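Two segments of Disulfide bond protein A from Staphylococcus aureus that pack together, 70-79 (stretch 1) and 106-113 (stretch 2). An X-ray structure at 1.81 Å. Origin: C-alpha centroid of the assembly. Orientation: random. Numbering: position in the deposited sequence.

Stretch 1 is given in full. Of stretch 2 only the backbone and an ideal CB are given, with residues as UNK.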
ATOM      1  N   ALA A  70       9.461  -2.723  -0.377  1.00 23.80           N
ATOM      2  CA  ALA A  70      10.442  -3.745  -0.733  1.00 24.85           C
ATOM      3  C   ALA A  70       9.707  -4.884  -1.446  1.00 26.46           C
ATOM      4  O   ALA A  70      10.161  -5.382  -2.477  1.00 23.48           O
ATOM      5  CB  ALA A  70      11.157  -4.267   0.524  1.00 24.15           C
ATOM      6  N   VAL A  71       8.564  -5.288  -0.896  1.00 23.93           N
ATOM      7  CA  VAL A  71       7.767  -6.351  -1.502  1.00 25.46           C
ATOM      8  C   VAL A  71       7.332  -5.958  -2.913  1.00 25.75           C
ATOM      9  O   VAL A  71       7.432  -6.754  -3.850  1.00 25.14           O
ATOM     10  CB  VAL A  71       6.502  -6.659  -0.657  1.00 26.62           C
ATOM     11  CG1 VAL A  71       5.581  -7.621  -1.408  1.00 29.05           C
ATOM     12  CG2 VAL A  71       6.910  -7.264   0.680  1.00 26.01           C
ATOM     13  N   LEU A  72       6.851  -4.728  -3.059  1.00 22.00           N
ATOM     14  CA  LEU A  72       6.398  -4.235  -4.351  1.00 23.26           C
ATOM     15  C   LEU A  72       7.489  -4.288  -5.426  1.00 26.65           C
ATOM     16  O   LEU A  72       7.253  -4.754  -6.543  1.00 23.33           O
ATOM     17  CB  LEU A  72       5.893  -2.792  -4.212  1.00 23.65           C
ATOM     18  CG  LEU A  72       5.582  -2.067  -5.527  1.00 29.68           C
ATOM     19  CD1 LEU A  72       4.456  -2.796  -6.255  1.00 22.55           C
ATOM     20  CD2 LEU A  72       5.195  -0.614  -5.246  1.00 30.22           C
ATOM     21  N   MET A  73       8.687  -3.821  -5.092  1.00 22.56           N
ATOM     22  CA  MET A  73       9.765  -3.801  -6.076  1.00 34.05           C
ATOM     23  C   MET A  73      10.409  -5.142  -6.400  1.00 25.98           C
ATOM     24  O   MET A  73      10.894  -5.327  -7.511  1.00 34.73           O
ATOM     25  CB  MET A  73      10.855  -2.810  -5.656  1.00 36.08           C
ATOM     26  CG  MET A  73      11.500  -3.108  -4.326  1.00 48.93           C
ATOM     27  SD  MET A  73      12.798  -1.906  -3.931  1.00 59.64           S
ATOM     28  CE  MET A  73      11.855  -0.397  -3.950  1.00 38.02           C
ATOM     29  N   TYR A  74      10.414  -6.074  -5.449  1.00 27.18           N
ATOM     30  CA  TYR A  74      11.032  -7.380  -5.674  1.00 30.95           C
ATOM     31  C   TYR A  74      10.060  -8.531  -5.922  1.00 31.76           C
ATOM     32  O   TYR A  74      10.447  -9.573  -6.449  1.00 31.05           O
ATOM     33  CB  TYR A  74      11.946  -7.733  -4.501  1.00 27.56           C
ATOM     34  CG  TYR A  74      13.107  -6.784  -4.340  1.00 28.32           C
ATOM     35  CD1 TYR A  74      13.961  -6.517  -5.408  1.00 34.06           C
ATOM     36  CD2 TYR A  74      13.363  -6.160  -3.120  1.00 36.58           C
ATOM     37  CE1 TYR A  74      15.042  -5.653  -5.268  1.00 37.58           C
ATOM     38  CE2 TYR A  74      14.443  -5.295  -2.967  1.00 38.01           C
ATOM     39  CZ  TYR A  74      15.279  -5.048  -4.047  1.00 40.25           C
ATOM     40  OH  TYR A  74      16.358  -4.208  -3.903  1.00 38.53           O
ATOM     41  N   ALA A  75       8.805  -8.348  -5.534  1.00 28.77           N
ATOM     42  CA  ALA A  75       7.795  -9.377  -5.736  1.00 25.68           C
ATOM     43  C   ALA A  75       6.461  -8.710  -6.035  1.00 26.85           C
ATOM     44  O   ALA A  75       5.483  -8.888  -5.303  1.00 25.23           O
ATOM     45  CB  ALA A  75       7.685 -10.267  -4.488  1.00 25.61           C
ATOM     46  N   PRO A  76       6.403  -7.933  -7.130  1.00 30.27           N
ATOM     47  CA  PRO A  76       5.180  -7.229  -7.525  1.00 24.80           C
ATOM     48  C   PRO A  76       3.915  -8.075  -7.600  1.00 31.45           C
ATOM     49  O   PRO A  76       2.834  -7.611  -7.227  1.00 30.63           O
ATOM     50  CB  PRO A  76       5.556  -6.602  -8.873  1.00 31.43           C
ATOM     51  CG  PRO A  76       6.656  -7.501  -9.386  1.00 33.82           C
ATOM     52  CD  PRO A  76       7.459  -7.757  -8.142  1.00 29.24           C
ATOM     53  N   LYS A  77       4.033  -9.313  -8.069  1.00 28.73           N
ATOM     54  CA  LYS A  77       2.855 -10.168  -8.180  1.00 27.87           C
ATOM     55  C   LYS A  77       2.317 -10.626  -6.820  1.00 30.34           C
ATOM     56  O   LYS A  77       1.247 -11.231  -6.740  1.00 27.08           O
ATOM     57  CB  LYS A  77       3.161 -11.380  -9.070  1.00 32.18           C
ATOM     58  CG  LYS A  77       3.555 -10.996 -10.495  1.00 42.34           C
ATOM     59  CD  LYS A  77       3.765 -12.214 -11.391  1.00 48.52           C
ATOM     60  CE  LYS A  77       2.604 -12.405 -12.359  1.00 56.72           C
ATOM     61  NZ  LYS A  77       2.794 -13.595 -13.236  1.00 62.39           N
ATOM     62  N   SER A  78       3.054 -10.326  -5.754  1.00 25.50           N
ATOM     63  CA  SER A  78       2.642 -10.695  -4.398  1.00 27.72           C
ATOM     64  C   SER A  78       2.263  -9.462  -3.578  1.00 26.75           C
ATOM     65  O   SER A  78       1.804  -9.586  -2.447  1.00 30.36           O
ATOM     66  CB  SER A  78       3.784 -11.413  -3.662  1.00 25.92           C
ATOM     67  OG  SER A  78       4.187 -12.589  -4.329  1.00 30.19           O
ATOM     68  N   PHE A  79       2.462  -8.278  -4.146  1.00 27.70           N
ATOM     69  CA  PHE A  79       2.183  -7.033  -3.435  1.00 28.50           C
ATOM     70  C   PHE A  79       0.761  -6.879  -2.896  1.00 31.06           C
ATOM     71  O   PHE A  79       0.577  -6.543  -1.722  1.00 23.17           O
ATOM     72  CB  PHE A  79       2.529  -5.833  -4.323  1.00 22.07           C
ATOM     73  CG  PHE A  79       2.306  -4.501  -3.655  1.00 27.27           C
ATOM     74  CD1 PHE A  79       3.037  -4.141  -2.527  1.00 24.57           C
ATOM     75  CD2 PHE A  79       1.344  -3.619  -4.139  1.00 25.67           C
ATOM     76  CE1 PHE A  79       2.808  -2.918  -1.884  1.00 26.64           C
ATOM     77  CE2 PHE A  79       1.107  -2.399  -3.509  1.00 31.06           C
ATOM     78  CZ  PHE A  79       1.839  -2.045  -2.379  1.00 24.80           C
ATOM     79  N   UNK A 106       5.196 -11.597   7.968  1.00 28.20           N
ATOM     80  CA  UNK A 106       4.288 -11.397   6.847  1.00 24.40           C
ATOM     81  C   UNK A 106       4.975 -11.616   5.502  1.00 25.11           C
ATOM     82  O   UNK A 106       4.378 -12.158   4.569  1.00 27.31           O
ATOM     83  CB  UNK A 106       3.694  -9.988   6.902  1.00 24.40           C
ATOM     84  N   UNK A 107       6.236 -11.216   5.401  1.00 26.47           N
ATOM     85  CA  UNK A 107       6.971 -11.412   4.159  1.00 26.69           C
ATOM     86  C   UNK A 107       7.123 -12.914   3.898  1.00 31.56           C
ATOM     87  O   UNK A 107       6.953 -13.382   2.772  1.00 23.80           O
ATOM     88  CB  UNK A 107       8.337 -10.726   4.219  1.00 26.69           C
ATOM     89  N   UNK A 108       7.427 -13.674   4.944  1.00 27.92           N
ATOM     90  CA  UNK A 108       7.590 -15.116   4.791  1.00 31.31           C
ATOM     91  C   UNK A 108       6.262 -15.798   4.457  1.00 32.42           C
ATOM     92  O   UNK A 108       6.243 -16.857   3.829  1.00 32.81           O
ATOM     93  CB  UNK A 108       8.182 -15.717   6.067  1.00 31.31           C
ATOM     94  N   UNK A 109       5.153 -15.190   4.870  1.00 32.37           N
ATOM     95  CA  UNK A 109       3.830 -15.749   4.585  1.00 33.36           C
ATOM     96  C   UNK A 109       3.514 -15.698   3.095  1.00 32.83           C
ATOM     97  O   UNK A 109       2.564 -16.331   2.637  1.00 37.72           O
ATOM     98  CB  UNK A 109       2.755 -14.997   5.372  1.00 33.36           C
ATOM     99  N   UNK A 110       4.295 -14.931   2.339  1.00 28.68           N
ATOM    100  CA  UNK A 110       4.074 -14.833   0.897  1.00 31.31           C
ATOM    101  C   UNK A 110       4.599 -16.085   0.188  1.00 32.98           C
ATOM    102  O   UNK A 110       4.216 -16.384  -0.945  1.00 34.37           O
ATOM    103  CB  UNK A 110       4.750 -13.581   0.336  1.00 31.31           C
ATOM    104  N   UNK A 111       5.489 -16.806   0.862  1.00 35.23           N
ATOM    105  CA  UNK A 111       6.065 -18.034   0.322  1.00 37.21           C
ATOM    106  C   UNK A 111       6.775 -17.858  -1.006  1.00 36.64           C
ATOM    107  O   UNK A 111       6.543 -18.611  -1.955  1.00 39.41           O
ATOM    108  CB  UNK A 111       4.965 -19.085   0.161  1.00 37.21           C
ATOM    109  N   UNK A 112       7.642 -16.856  -1.066  1.00 27.34           N
ATOM    110  CA  UNK A 112       8.419 -16.583  -2.265  1.00 32.32           C
ATOM    111  C   UNK A 112       9.617 -17.515  -2.158  1.00 34.27           C
ATOM    112  O   UNK A 112       9.773 -18.210  -1.150  1.00 30.09           O
ATOM    113  CB  UNK A 112       8.826 -15.113  -2.385  1.00 32.32           C
ATOM    114  N   UNK A 113      10.463 -17.549  -3.180  1.00 31.36           N
ATOM    115  CA  UNK A 113      11.635 -18.400  -3.083  1.00 36.95           C
ATOM    116  C   UNK A 113      12.509 -17.777  -1.996  1.00 38.04           C
ATOM    117  O   UNK A 113      12.463 -16.565  -1.769  1.00 30.99           O
ATOM    118  CB  UNK A 113      12.372 -18.522  -4.418  1.00 36.95           C
TER

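Stretch 1 offers three groups to its partner: Val 71 on the last helical turn, Ala 75 just after the helix, and Ser 78 in the turn that follows. All three point their CA-to-CB bonds toward stretch 2. The first two are apolar; the third brings a hydroxyl.

Position 106 has helical backbone angles. Its ideal CB has nothing of stretch 1 within 5.5 Å, so many side chains would suit. The deposited residue is His 106, which makes no contact here.

Position 107 is also helical. Its CA lies 7.6 Å from the CA of Val 71, and its CB points sideways, 5.2 Å from CG2 of Val 71. A side chain must grow past CB to meet that methyl. Valine, leucine, isoleucine or methionine would be reasonable. The residue is Ile 107. Its end comes nearer than the CB direction suggests. CG1 of Ile 107 reaches 4.3 Å from CG2 of Val 71, a loose apolar contact.

Position 108 opens a type I beta turn that ends at 111. Its CB is out of reach of stretch 1, and a polar or charged residue would do well. It is Lys 108, with an extended side chain.

Position 109 lies within the turn and is likewise out of reach. Stretch 1 sets no demand. It is Gln 109; its NE2 is hydrogen-bonded elsewhere in the structure.

Position 110 points its CB toward stretch 1, 4.6 Å from CB of Ser 78, and the CG1 methyl of Val 71 lies beyond. A medium-sized apolar side chain suits the space; leucine, methionine or isoleucine are all plausible. The residue is Leu 110, with chi1 m and chi2 t. Its two methyls diverge. CD1 of Leu 110 packs 3.9 Å from CG1 of Val 71 and 4.1 Å from CB of Ser 78, while CD2 of Leu 110 lies 4.0 Å from O of Ser 78. A water donates to O of Leu 110 at 2.8 Å and hydrogen-bonds OG of Ser 78 at 2.6 Å, bridging the stretches.

Position 111 has phi 58° and psi 49°. Glycine, asparagine or aspartate tolerate this left-handed conformation best, but others can adopt it. CB points away from stretch 1. The residue is His 111, whose N closes the turn on O of Lys 108 at 3.1 Å.

Position 112 is extended, and its CB points toward stretch 1, 5.4 Å from CB of Ala 75. The small alanine leaves room for a longer apolar chain; leucine or methionine could fill it. The residue is Leu 112. CD1 of Leu 112 meets CB of Ala 75 at 3.8 Å, and CD2 of Leu 112 comes 3.3 Å from OG of Ser 78, a close contact without a hydrogen bond.

Position 113 is out of reach, with phi -68° and psi 152°, angles common at an N-cap. Serine, threonine, asparagine or aspartate would suit. It is Asp 113, whose side chain caps a backbone N just past the stretch.

Stretch 2 (106-113) HIKQLHLD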
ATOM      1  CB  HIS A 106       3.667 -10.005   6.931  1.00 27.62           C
ATOM      2  CG  HIS A 106       2.495  -9.938   7.860  1.00 32.08           C
ATOM      3  ND1 HIS A 106       1.235  -9.572   7.441  1.00 31.83           N
ATOM      4  CD2 HIS A 106       2.381 -10.252   9.173  1.00 34.57           C
ATOM      5  CE1 HIS A 106       0.392  -9.663   8.456  1.00 36.48           C
ATOM      6  NE2 HIS A 106       1.062 -10.072   9.517  1.00 36.97           N
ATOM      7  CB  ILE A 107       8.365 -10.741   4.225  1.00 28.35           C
ATOM      8  CG1 ILE A 107       8.193  -9.219   4.318  1.00 26.70           C
ATOM      9  CG2 ILE A 107       9.191 -11.111   2.989  1.00 28.02           C
ATOM     10  CD1 ILE A 107       9.469  -8.459   4.645  1.00 24.09           C
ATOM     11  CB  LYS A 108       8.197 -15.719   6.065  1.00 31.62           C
ATOM     12  CG  LYS A 108       9.622 -15.244   6.337  1.00 31.72           C
ATOM     13  CD  LYS A 108      10.207 -15.878   7.587  1.00 34.60           C
ATOM     14  CE  LYS A 108      11.639 -15.420   7.810  1.00 36.20           C
ATOM     15  NZ  LYS A 108      12.207 -15.997   9.059  1.00 35.43           N
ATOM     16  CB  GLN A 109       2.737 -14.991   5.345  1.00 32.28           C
ATOM     17  CG  GLN A 109       2.656 -15.310   6.824  1.00 48.42           C
ATOM     18  CD  GLN A 109       1.657 -14.430   7.557  1.00 44.14           C
ATOM     19  OE1 GLN A 109       1.501 -14.535   8.772  1.00 56.26           O
ATOM     20  NE2 GLN A 109       0.977 -13.558   6.820  1.00 55.04           N
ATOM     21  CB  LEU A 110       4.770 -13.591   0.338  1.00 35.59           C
ATOM     22  CG  LEU A 110       4.292 -12.240   0.881  1.00 32.98           C
ATOM     23  CD1 LEU A 110       5.099 -11.117   0.247  1.00 28.34           C
ATOM     24  CD2 LEU A 110       2.811 -12.063   0.588  1.00 32.45           C
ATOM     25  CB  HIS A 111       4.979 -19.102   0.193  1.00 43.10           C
ATOM     26  CG  HIS A 111       4.329 -19.445   1.495  1.00 53.80           C
ATOM     27  ND1 HIS A 111       5.057 -19.725   2.632  1.00 57.32           N
ATOM     28  CD2 HIS A 111       3.026 -19.529   1.850  1.00 54.11           C
ATOM     29  CE1 HIS A 111       4.229 -19.964   3.633  1.00 59.43           C
ATOM     30  NE2 HIS A 111       2.990 -19.850   3.186  1.00 58.97           N
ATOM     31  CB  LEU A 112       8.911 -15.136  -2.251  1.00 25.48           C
ATOM     32  CG  LEU A 112       7.869 -14.045  -1.994  1.00 27.58           C
ATOM     33  CD1 LEU A 112       8.581 -12.718  -1.768  1.00 26.43           C
ATOM     34  CD2 LEU A 112       6.907 -13.950  -3.167  1.00 31.62           C
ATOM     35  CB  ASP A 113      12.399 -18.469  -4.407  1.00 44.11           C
ATOM     36  CG  ASP A 113      13.108 -17.177  -4.742  1.00 51.24           C
ATOM     37  OD1 ASP A 113      12.467 -16.289  -5.338  1.00 57.67           O
ATOM     38  OD2 ASP A 113      14.306 -17.048  -4.406  1.00 50.49           O
TER
HETATM   39  O   HOH W   1       3.270 -14.598  -2.945  1.00 49.87           O
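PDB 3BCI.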